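Local coordinates for nitroreductase family protein (Sphingopyxis sp., PDB 7DP1) that probably uses flavin mononucleotide and NADPH to reduce nitro groups, dinitroaniline herbicides being the substrates for which it is known, at residues P135-L140 against C173-W178; Q159-L164 against S199-G204; L163-V166 against A171-P174. The protein carries 1 engineered substitution. One frame throughout, in Å; residues are numbered along the deposited sequence.

Contact 1. Residues P135-L140 against C173-W178. With FMN (flavin mononucleotide), chain C.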
loop_
_atom_site.group_PDB
_atom_site.type_symbol
_atom_site.label_atom_id
_atom_site.label_comp_id
_atom_site.label_asym_id
_atom_site.label_seq_id
_atom_site.Cartn_x
_atom_site.Cartn_y
_atom_site.Cartn_z
ATOM N N PRO A 135 -7.787 -20.192 9.005
ATOM C CA PRO A 135 -9.153 -20.624 8.667
ATOM C C PRO A 135 -9.791 -19.815 7.540
ATOM O O PRO A 135 -10.742 -20.284 6.920
ATOM C CB PRO A 135 -9.915 -20.415 9.977
ATOM C CG PRO A 135 -9.195 -19.291 10.631
ATOM C CD PRO A 135 -7.737 -19.491 10.297
ATOM N N VAL A 136 -9.263 -18.626 7.285
ATOM C CA VAL A 136 -9.827 -17.696 6.309
ATOM C C VAL A 136 -8.745 -17.233 5.348
ATOM O O VAL A 136 -7.612 -17.001 5.761
ATOM C CB VAL A 136 -10.464 -16.457 7.015
ATOM C CG1 VAL A 136 -10.745 -15.336 6.023
ATOM C CG2 VAL A 136 -11.742 -16.859 7.789
ATOM N N MET A 137 -9.070 -17.133 4.064
ATOM C CA MET A 137 -8.109 -16.603 3.097
ATOM C C MET A 137 -8.768 -15.539 2.221
ATOM O O MET A 137 -9.808 -15.790 1.604
ATOM C CB MET A 137 -7.531 -17.723 2.217
ATOM C CG MET A 137 -6.660 -17.218 1.063
ATOM S SD MET A 137 -5.097 -16.474 1.636
ATOM C CE MET A 137 -4.441 -17.888 2.543
ATOM N N LEU A 138 -8.167 -14.352 2.193
ATOM C CA LEU A 138 -8.622 -13.249 1.341
ATOM C C LEU A 138 -7.754 -13.164 0.115
ATOM O O LEU A 138 -6.527 -13.025 0.218
ATOM C CB LEU A 138 -8.577 -11.918 2.096
ATOM C CG LEU A 138 -8.900 -10.632 1.335
ATOM C CD1 LEU A 138 -9.616 -9.667 2.245
ATOM C CD2 LEU A 138 -7.632 -9.972 0.807
ATOM N N PHE A 139 -8.393 -13.158 -1.041
ATOM C CA PHE A 139 -7.674 -12.975 -2.286
ATOM C C PHE A 139 -7.976 -11.592 -2.818
ATOM O O PHE A 139 -9.134 -11.254 -3.126
ATOM C CB PHE A 139 -8.053 -14.040 -3.303
ATOM C CG PHE A 139 -7.517 -15.399 -2.973
ATOM C CD1 PHE A 139 -6.177 -15.680 -3.149
ATOM C CD2 PHE A 139 -8.356 -16.398 -2.490
ATOM C CE1 PHE A 139 -5.664 -16.940 -2.841
ATOM C CE2 PHE A 139 -7.863 -17.650 -2.178
ATOM C CZ PHE A 139 -6.506 -17.936 -2.364
ATOM N N LEU A 140 -6.920 -10.794 -2.904
ATOM C CA LEU A 140 -7.022 -9.401 -3.324
ATOM C C LEU A 140 -6.752 -9.312 -4.798
ATOM O O LEU A 140 -5.702 -9.750 -5.266
ATOM C CB LEU A 140 -6.043 -8.520 -2.515
ATOM C CG LEU A 140 -5.776 -7.071 -2.947
ATOM C CD1 LEU A 140 -7.062 -6.304 -3.153
ATOM C CD2 LEU A 140 -4.877 -6.357 -1.892
ATOM N N CYS A 173 -1.170 -13.026 7.336
ATOM C CA CYS A 173 0.028 -13.170 6.539
ATOM C C CYS A 173 -0.308 -12.781 5.117
ATOM O O CYS A 173 -1.066 -13.485 4.460
ATOM C CB CYS A 173 0.547 -14.617 6.578
ATOM S SG CYS A 173 2.230 -14.760 5.872
ATOM N N PRO A 174 0.232 -11.651 4.634
ATOM C CA PRO A 174 0.090 -11.366 3.204
ATOM C C PRO A 174 0.871 -12.418 2.420
ATOM O O PRO A 174 1.931 -12.840 2.872
ATOM C CB PRO A 174 0.691 -9.969 3.057
ATOM C CG PRO A 174 1.605 -9.827 4.241
ATOM C CD PRO A 174 1.026 -10.623 5.339
ATOM N N GLN A 175 0.327 -12.890 1.304
ATOM C CA GLN A 175 0.958 -13.989 0.559
ATOM C C GLN A 175 0.925 -13.792 -0.944
ATOM O O GLN A 175 -0.123 -13.946 -1.559
ATOM C CB GLN A 175 0.273 -15.313 0.855
ATOM C CG GLN A 175 0.423 -15.853 2.249
ATOM C CD GLN A 175 -0.127 -17.262 2.324
ATOM O OE1 GLN A 175 -1.340 -17.460 2.376
ATOM N NE2 GLN A 175 0.762 -18.255 2.295
ATOM N N GLU A 176 2.076 -13.515 -1.546
ATOM C CA GLU A 176 2.146 -13.414 -2.999
ATOM C C GLU A 176 2.296 -14.779 -3.650
ATOM O O GLU A 176 2.237 -14.904 -4.876
ATOM C CB GLU A 176 3.308 -12.527 -3.412
ATOM C CG GLU A 176 2.890 -11.150 -3.804
ATOM C CD GLU A 176 4.003 -10.139 -3.588
ATOM O OE1 GLU A 176 5.143 -10.551 -3.268
ATOM O OE2 GLU A 176 3.721 -8.935 -3.738
ATOM N N CYS A 177 2.517 -15.801 -2.833
ATOM C CA CYS A 177 2.753 -17.143 -3.368
ATOM C C CYS A 177 1.591 -17.634 -4.247
ATOM O O CYS A 177 1.793 -18.398 -5.190
ATOM C CB CYS A 177 2.995 -18.128 -2.221
ATOM S SG CYS A 177 1.617 -18.226 -1.052
ATOM N N TRP A 178 0.382 -17.164 -3.947
ATOM C CA TRP A 178 -0.813 -17.548 -4.704
ATOM C C TRP A 178 -0.775 -17.033 -6.144
ATOM O O TRP A 178 -1.371 -17.630 -7.050
ATOM C CB TRP A 178 -2.076 -17.041 -3.982
ATOM C CG TRP A 178 -2.221 -17.678 -2.610
ATOM C CD1 TRP A 178 -1.922 -17.105 -1.404
ATOM C CD2 TRP A 178 -2.630 -19.026 -2.323
ATOM N NE1 TRP A 178 -2.134 -18.007 -0.390
ATOM C CE2 TRP A 178 -2.574 -19.191 -0.927
ATOM C CE3 TRP A 178 -3.060 -20.099 -3.116
ATOM C CZ2 TRP A 178 -2.935 -20.385 -0.299
ATOM C CZ3 TRP A 178 -3.410 -21.297 -2.491
ATOM C CH2 TRP A 178 -3.347 -21.428 -1.100
HETATM N N1 FMN C . 5.444 -14.111 3.394
HETATM C C2 FMN C . 5.467 -15.456 3.089
HETATM O O2 FMN C . 5.944 -16.262 3.878
HETATM N N3 FMN C . 4.959 -15.917 1.896
HETATM C C4 FMN C . 4.415 -15.045 0.984
HETATM O O4 FMN C . 3.946 -15.488 -0.080
HETATM C C4A FMN C . 4.405 -13.684 1.288
HETATM N N5 FMN C . 3.877 -12.776 0.396
HETATM C C5A FMN C . 3.839 -11.428 0.692
HETATM C C6 FMN C . 3.282 -10.551 -0.235
HETATM C C7 FMN C . 3.238 -9.196 0.036
HETATM C C7M FMN C . 2.634 -8.233 -0.939
HETATM C C8 FMN C . 3.746 -8.715 1.232
HETATM C C8M FMN C . 3.649 -7.237 1.480
HETATM C C9 FMN C . 4.308 -9.587 2.166
HETATM C C9A FMN C . 4.360 -10.957 1.897
HETATM N N10 FMN C . 4.908 -11.866 2.790
HETATM C C10 FMN C . 4.929 -13.218 2.488
HETATM C "C1'" FMN C . 5.454 -11.424 4.110
HETATM C "C2'" FMN C . 6.830 -10.765 4.055
HETATM O "O2'" FMN C . 7.821 -11.756 3.965
HETATM C "C3'" FMN C . 7.021 -9.975 5.345
HETATM O "O3'" FMN C . 6.154 -8.863 5.272
HETATM C "C4'" FMN C . 8.439 -9.448 5.552
HETATM O "O4'" FMN C . 9.400 -10.473 5.731
HETATM C "C5'" FMN C . 8.435 -8.609 6.807
HETATM O "O5'" FMN C . 8.056 -9.442 7.875
HETATM P P FMN C . 6.847 -8.930 8.803
HETATM O O1P FMN C . 6.434 -10.051 9.714
HETATM O O2P FMN C . 7.313 -7.723 9.599
HETATM O O3P FMN C . 5.695 -8.511 7.908
#

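Contact 2. Residues Q159-L164 against S199-G204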
loop_
_atom_site.group_PDB
_atom_site.type_symbol
_atom_site.label_atom_id
_atom_site.label_comp_id
_atom_site.label_asym_id
_atom_site.label_seq_id
_atom_site.Cartn_x
_atom_site.Cartn_y
_atom_site.Cartn_z
ATOM N N GLN A 159 -2.780 -2.809 3.808
ATOM C CA GLN A 159 -2.196 -2.451 5.100
ATOM C C GLN A 159 -3.268 -1.947 6.076
ATOM O O GLN A 159 -3.176 -2.160 7.279
ATOM C CB GLN A 159 -1.098 -1.387 4.931
ATOM C CG GLN A 159 -0.526 -0.832 6.240
ATOM C CD GLN A 159 0.361 -1.832 6.977
ATOM O OE1 GLN A 159 0.236 -3.066 6.812
ATOM N NE2 GLN A 159 1.260 -1.310 7.800
ATOM N N SER A 160 -4.280 -1.255 5.572
ATOM C CA SER A 160 -5.391 -0.890 6.462
ATOM C C SER A 160 -6.009 -2.137 7.089
ATOM O O SER A 160 -6.226 -2.202 8.319
ATOM C CB SER A 160 -6.447 -0.093 5.703
ATOM O OG SER A 160 -5.876 1.114 5.219
ATOM N N VAL A 161 -6.273 -3.148 6.260
ATOM C CA VAL A 161 -6.881 -4.377 6.788
ATOM C C VAL A 161 -5.989 -5.058 7.828
ATOM O O VAL A 161 -6.433 -5.427 8.915
ATOM C CB VAL A 161 -7.200 -5.335 5.629
ATOM C CG1 VAL A 161 -7.702 -6.689 6.146
ATOM C CG2 VAL A 161 -8.225 -4.663 4.705
ATOM N N MET A 162 -4.712 -5.194 7.503
ATOM C CA MET A 162 -3.788 -5.894 8.377
ATOM C C MET A 162 -3.669 -5.204 9.745
ATOM O O MET A 162 -3.593 -5.852 10.783
ATOM C CB MET A 162 -2.426 -5.986 7.693
ATOM C CG MET A 162 -2.446 -6.935 6.490
ATOM S SD MET A 162 -0.782 -7.168 5.865
ATOM C CE MET A 162 -0.612 -5.695 4.876
ATOM N N LEU A 163 -3.644 -3.873 9.741
ATOM C CA LEU A 163 -3.606 -3.144 11.006
ATOM C C LEU A 163 -4.895 -3.283 11.802
ATOM O O LEU A 163 -4.843 -3.439 13.016
ATOM C CB LEU A 163 -3.317 -1.671 10.752
ATOM C CG LEU A 163 -1.895 -1.441 10.234
ATOM C CD1 LEU A 163 -1.677 0.019 9.919
ATOM C CD2 LEU A 163 -0.925 -1.922 11.299
ATOM N N LEU A 164 -6.044 -3.244 11.120
ATOM C CA LEU A 164 -7.332 -3.401 11.806
ATOM C C LEU A 164 -7.475 -4.777 12.454
ATOM O O LEU A 164 -8.093 -4.919 13.515
ATOM C CB LEU A 164 -8.487 -3.188 10.826
ATOM C CG LEU A 164 -8.682 -1.724 10.435
ATOM C CD1 LEU A 164 -9.532 -1.568 9.147
ATOM C CD2 LEU A 164 -9.290 -0.962 11.584
ATOM N N SER A 199 -2.560 -10.795 -4.612
ATOM C CA SER A 199 -1.995 -11.457 -3.451
ATOM C C SER A 199 -3.066 -12.132 -2.627
ATOM O O SER A 199 -4.243 -11.768 -2.704
ATOM C CB SER A 199 -1.237 -10.439 -2.596
ATOM O OG SER A 199 -0.721 -11.036 -1.418
ATOM N N GLY A 200 -2.671 -13.115 -1.830
ATOM C CA GLY A 200 -3.586 -13.628 -0.825
ATOM C C GLY A 200 -3.279 -12.939 0.490
ATOM O O GLY A 200 -2.232 -12.286 0.617
ATOM N N LEU A 201 -4.204 -13.031 1.443
ATOM C CA LEU A 201 -3.948 -12.613 2.826
ATOM C C LEU A 201 -4.515 -13.701 3.743
ATOM O O LEU A 201 -5.732 -13.867 3.854
ATOM C CB LEU A 201 -4.571 -11.241 3.131
ATOM C CG LEU A 201 -4.411 -10.653 4.551
ATOM C CD1 LEU A 201 -2.977 -10.111 4.813
ATOM C CD2 LEU A 201 -5.482 -9.575 4.874
ATOM N N ALA A 202 -3.643 -14.510 4.328
ATOM C CA ALA A 202 -4.111 -15.522 5.268
ATOM C C ALA A 202 -4.599 -14.802 6.513
ATOM O O ALA A 202 -3.923 -13.897 6.993
ATOM C CB ALA A 202 -3.013 -16.497 5.592
ATOM N N ILE A 203 -5.753 -15.202 7.046
ATOM C CA ILE A 203 -6.350 -14.535 8.209
ATOM C C ILE A 203 -6.763 -15.500 9.309
ATOM O O ILE A 203 -7.408 -16.515 9.032
ATOM C CB ILE A 203 -7.597 -13.713 7.803
ATOM C CG1 ILE A 203 -7.201 -12.522 6.936
ATOM C CG2 ILE A 203 -8.309 -13.162 9.025
ATOM C CD1 ILE A 203 -8.385 -11.707 6.464
ATOM N N GLY A 204 -6.430 -15.167 10.561
ATOM C CA GLY A 204 -6.822 -15.997 11.688
ATOM C C GLY A 204 -6.269 -15.524 13.016
ATOM O O GLY A 204 -5.747 -14.399 13.125
#

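Contact 3. Residues L163-V166 against A171-P174. With FMN (flavin mononucleotide), chain C.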
loop_
_atom_site.group_PDB
_atom_site.type_symbol
_atom_site.label_atom_id
_atom_site.label_comp_id
_atom_site.label_asym_id
_atom_site.label_seq_id
_atom_site.Cartn_x
_atom_site.Cartn_y
_atom_site.Cartn_z
ATOM N N LEU A 163 -3.644 -3.873 9.741
ATOM C CA LEU A 163 -3.606 -3.144 11.006
ATOM C C LEU A 163 -4.895 -3.283 11.802
ATOM O O LEU A 163 -4.843 -3.439 13.016
ATOM C CB LEU A 163 -3.317 -1.671 10.752
ATOM C CG LEU A 163 -1.895 -1.441 10.234
ATOM C CD1 LEU A 163 -1.677 0.019 9.919
ATOM C CD2 LEU A 163 -0.925 -1.922 11.299
ATOM N N LEU A 164 -6.044 -3.244 11.120
ATOM C CA LEU A 164 -7.332 -3.401 11.806
ATOM C C LEU A 164 -7.475 -4.777 12.454
ATOM O O LEU A 164 -8.093 -4.919 13.515
ATOM C CB LEU A 164 -8.487 -3.188 10.826
ATOM C CG LEU A 164 -8.682 -1.724 10.435
ATOM C CD1 LEU A 164 -9.532 -1.568 9.147
ATOM C CD2 LEU A 164 -9.290 -0.962 11.584
ATOM N N LEU A 165 -6.918 -5.791 11.799
ATOM C CA LEU A 165 -6.957 -7.144 12.334
ATOM C C LEU A 165 -6.230 -7.201 13.661
ATOM O O LEU A 165 -6.766 -7.671 14.662
ATOM C CB LEU A 165 -6.324 -8.125 11.343
ATOM C CG LEU A 165 -7.153 -8.442 10.095
ATOM C CD1 LEU A 165 -6.340 -9.292 9.126
ATOM C CD2 LEU A 165 -8.453 -9.162 10.492
ATOM N N VAL A 166 -4.999 -6.698 13.650
ATOM C CA VAL A 166 -4.144 -6.648 14.832
ATOM C C VAL A 166 -4.842 -5.935 15.972
ATOM O O VAL A 166 -4.843 -6.414 17.126
ATOM C CB VAL A 166 -2.816 -5.937 14.509
ATOM C CG1 VAL A 166 -2.117 -5.479 15.776
ATOM C CG2 VAL A 166 -1.917 -6.857 13.687
ATOM N N ALA A 171 -4.799 -11.931 13.348
ATOM C CA ALA A 171 -3.494 -11.805 12.733
ATOM C C ALA A 171 -3.613 -12.138 11.271
ATOM O O ALA A 171 -4.652 -12.649 10.832
ATOM C CB ALA A 171 -2.479 -12.708 13.409
ATOM N N SER A 172 -2.549 -11.872 10.523
ATOM C CA SER A 172 -2.549 -12.225 9.119
ATOM C C SER A 172 -1.169 -12.461 8.535
ATOM O O SER A 172 -0.143 -12.165 9.149
ATOM C CB SER A 172 -3.279 -11.150 8.321
ATOM O OG SER A 172 -2.488 -9.983 8.212
ATOM N N CYS A 173 -1.170 -13.026 7.336
ATOM C CA CYS A 173 0.028 -13.170 6.539
ATOM C C CYS A 173 -0.308 -12.781 5.117
ATOM O O CYS A 173 -1.066 -13.485 4.460
ATOM C CB CYS A 173 0.547 -14.617 6.578
ATOM S SG CYS A 173 2.230 -14.760 5.872
ATOM N N PRO A 174 0.232 -11.651 4.634
ATOM C CA PRO A 174 0.090 -11.366 3.204
ATOM C C PRO A 174 0.871 -12.418 2.420
ATOM O O PRO A 174 1.931 -12.840 2.872
ATOM C CB PRO A 174 0.691 -9.969 3.057
ATOM C CG PRO A 174 1.605 -9.827 4.241
ATOM C CD PRO A 174 1.026 -10.623 5.339
HETATM N N1 FMN C . 5.444 -14.111 3.394
HETATM C C2 FMN C . 5.467 -15.456 3.089
HETATM O O2 FMN C . 5.944 -16.262 3.878
HETATM N N3 FMN C . 4.959 -15.917 1.896
HETATM C C4 FMN C . 4.415 -15.045 0.984
HETATM O O4 FMN C . 3.946 -15.488 -0.080
HETATM C C4A FMN C . 4.405 -13.684 1.288
HETATM N N5 FMN C . 3.877 -12.776 0.396
HETATM C C5A FMN C . 3.839 -11.428 0.692
HETATM C C6 FMN C . 3.282 -10.551 -0.235
HETATM C C7 FMN C . 3.238 -9.196 0.036
HETATM C C7M FMN C . 2.634 -8.233 -0.939
HETATM C C8 FMN C . 3.746 -8.715 1.232
HETATM C C8M FMN C . 3.649 -7.237 1.480
HETATM C C9 FMN C . 4.308 -9.587 2.166
HETATM C C9A FMN C . 4.360 -10.957 1.897
HETATM N N10 FMN C . 4.908 -11.866 2.790
HETATM C C10 FMN C . 4.929 -13.218 2.488
HETATM C "C1'" FMN C . 5.454 -11.424 4.110
HETATM C "C2'" FMN C . 6.830 -10.765 4.055
HETATM O "O2'" FMN C . 7.821 -11.756 3.965
HETATM C "C3'" FMN C . 7.021 -9.975 5.345
HETATM O "O3'" FMN C . 6.154 -8.863 5.272
HETATM C "C4'" FMN C . 8.439 -9.448 5.552
HETATM O "O4'" FMN C . 9.400 -10.473 5.731
HETATM C "C5'" FMN C . 8.435 -8.609 6.807
HETATM O "O5'" FMN C . 8.056 -9.442 7.875
HETATM P P FMN C . 6.847 -8.930 8.803
HETATM O O1P FMN C . 6.434 -10.051 9.714
HETATM O O2P FMN C . 7.313 -7.723 9.599
HETATM O O3P FMN C . 5.695 -8.511 7.908
#

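Contact 1. Residues P135-L140 against C173-W178
The side-chain oxygen OE1 of Gln175 accepts a hydrogen bond of 2.9 Å from Trp178 NE1, while the Met137 methyl CE packs against the same oxygen at 3.1 Å. The N-H...O angle of 169° makes the bond nearly straight, and OE1 lies close to the indole plane. Seen from the amide, however, the donor stands above the carbonyl plane. At its other end the amide donates through NE2 to the backbone oxygen of Asn128, so both polar ends of this buried glutamine are satisfied and its flip is fixed.

Met137 suits its place because its flexible chain, bent at chi2 and chi3, curls round to the indole and presents sulfur and methyl together. SD sits 4.6 Å from the centroid of the Trp178 five-membered ring, obliquely placed, in a Met-aromatic contact. Two residues along the strand, Phe139 meets the same ring in an edge-to-face pair, with planes at 90° and centroids 5.1 Å apart. Phe139 CE1 leads, 3.5 Å from Trp178 CG. The tryptophan is wedged, since Cys177 SG lies over the opposite face of the indole, toward its rim, while Met137 CG lies over a face of the Phe139 ring.

This core backs directly onto the cofactor. From the turn between Gln175 and Trp178, Glu176 N donates to FMN N5 over 2.7 Å, and Cys177 N donates to FMN O4 over 3.1 Å. Such N-H donors would be expected to draw electron density toward N5 and O4. Strands 136-143 and 171-175 are parallel and separated by strand 195-204, which their side chains span; backbone amides just beyond the end of a strand, directed at N5 and O4, are typical of the flavin site in the nitroreductase fold.

Contact 2. Residues Q159-L164 against S199-G204
Leu201 holds its CG trans to the main-chain nitrogen (chi1 179°), which carries its forked end from the strand toward helix 148-167, where one methyl meets Val161 and the other Met162. On the helix, Met162 has CG beside its own backbone N (chi1 -70°), which takes its chain obliquely across the leucine fork before it turns at chi3. CD1 of Leu201 lies 3.6 Å from Met162 CG and 3.8 Å from Met162 SD. Its other methyl, CD2, rests 3.9 Å from Val161 CG1, so the two branches each find a different helix residue. A branched leucine fits because one residue can fill both positions, and the unbranched, flexible methionine chain fits CG and SD against one leucine methyl.

Around this core, Val161 also packs on Phe38 and Ala41 of helix 31-41, and Met162 reaches Ser172 and Pro174 of the neighbouring strand. On another side of the helix, Gln159 NE2 bonds Ser160 OG of the second subunit, and Ser160 OG bonds Gln159 NE2 of that subunit.

No hydrogen bond joins the two segments. Cohesion here comes from dispersion and the burial of apolar surface, about 120 Å² in all, which holds these two segments together without directional bonds.

Contact 3. Residues L163-V166 against A171-P174
Leu165 and Ser172 make the first shell: the Leu165 methyl CD1 touches Ser172 CB at 3.7 Å and lies 4.0 Å from Ser172 OG. The same methyl is 4.1 Å from the backbone oxygen of Ala171, so a single branch of the leucine covers two consecutive residues of the strand. Ala171 turns its own methyl away from the helix and is met through its backbone. Ser172 has its hydroxyl between the backbone N and the carbonyl carbon (chi1 74°); this small side chain lets the leucine approach closely.

A second shell holds both partners in place. Leu165 also packs on Ile203 of the adjacent strand, on Ile37 of helix 31-41 and on Leu170 in the intervening turn, which surrounds it with apolar neighbours. The strand is fixed by backbone hydrogen bonds on both sides, Ala171 to Gly204 and Cys173 to Ala202 on one, Ser172 to Val21 on the other.

Farther along, the strand reaches the cofactor. Pro174 lays its ring against the flavin, CG 3.4 Å from FMN C9, and its carbonyl oxygen stands over the isoalloxazine face, 3.0 Å from FMN C10. A rigid, apolar proline ring suits packing of CB and CG against the flavin.

The short turn after helix 148-167 thus folds the chain back so that the last helical turns pack on the strand that follows. Strand 136-143, this helix and strand 171-175 make up a beta-alpha-beta crossover, with strand 195-204 lying antiparallel between the two parallel strands, an element of the alpha+beta nitroreductase fold.

How the contacts relate
Strand 195-204 ties the three contacts together, because it lies between the two strands of contact 1, supplies one side of contact 2 and neighbours strand 171-175 of contact 3. Contacts 2 and 3 lie about 4 Å apart, centre to centre, and share helix 148-167; the probable backbone bonds Ala202 N to Cys173 O (2.8 Å) and Gly204 O to Ala171 N (2.7 Å) link them. Contact 1, about 8 Å from contact 2 between centres, is joined to it by a probable backbone hydrogen bond between Leu138 O and Leu201 N (2.6 Å). Contacts 1 and 3 share Cys173 and Pro174 beside FMN, whereas in contact 2 the Met162 side chain stays about 6 Å from the flavin.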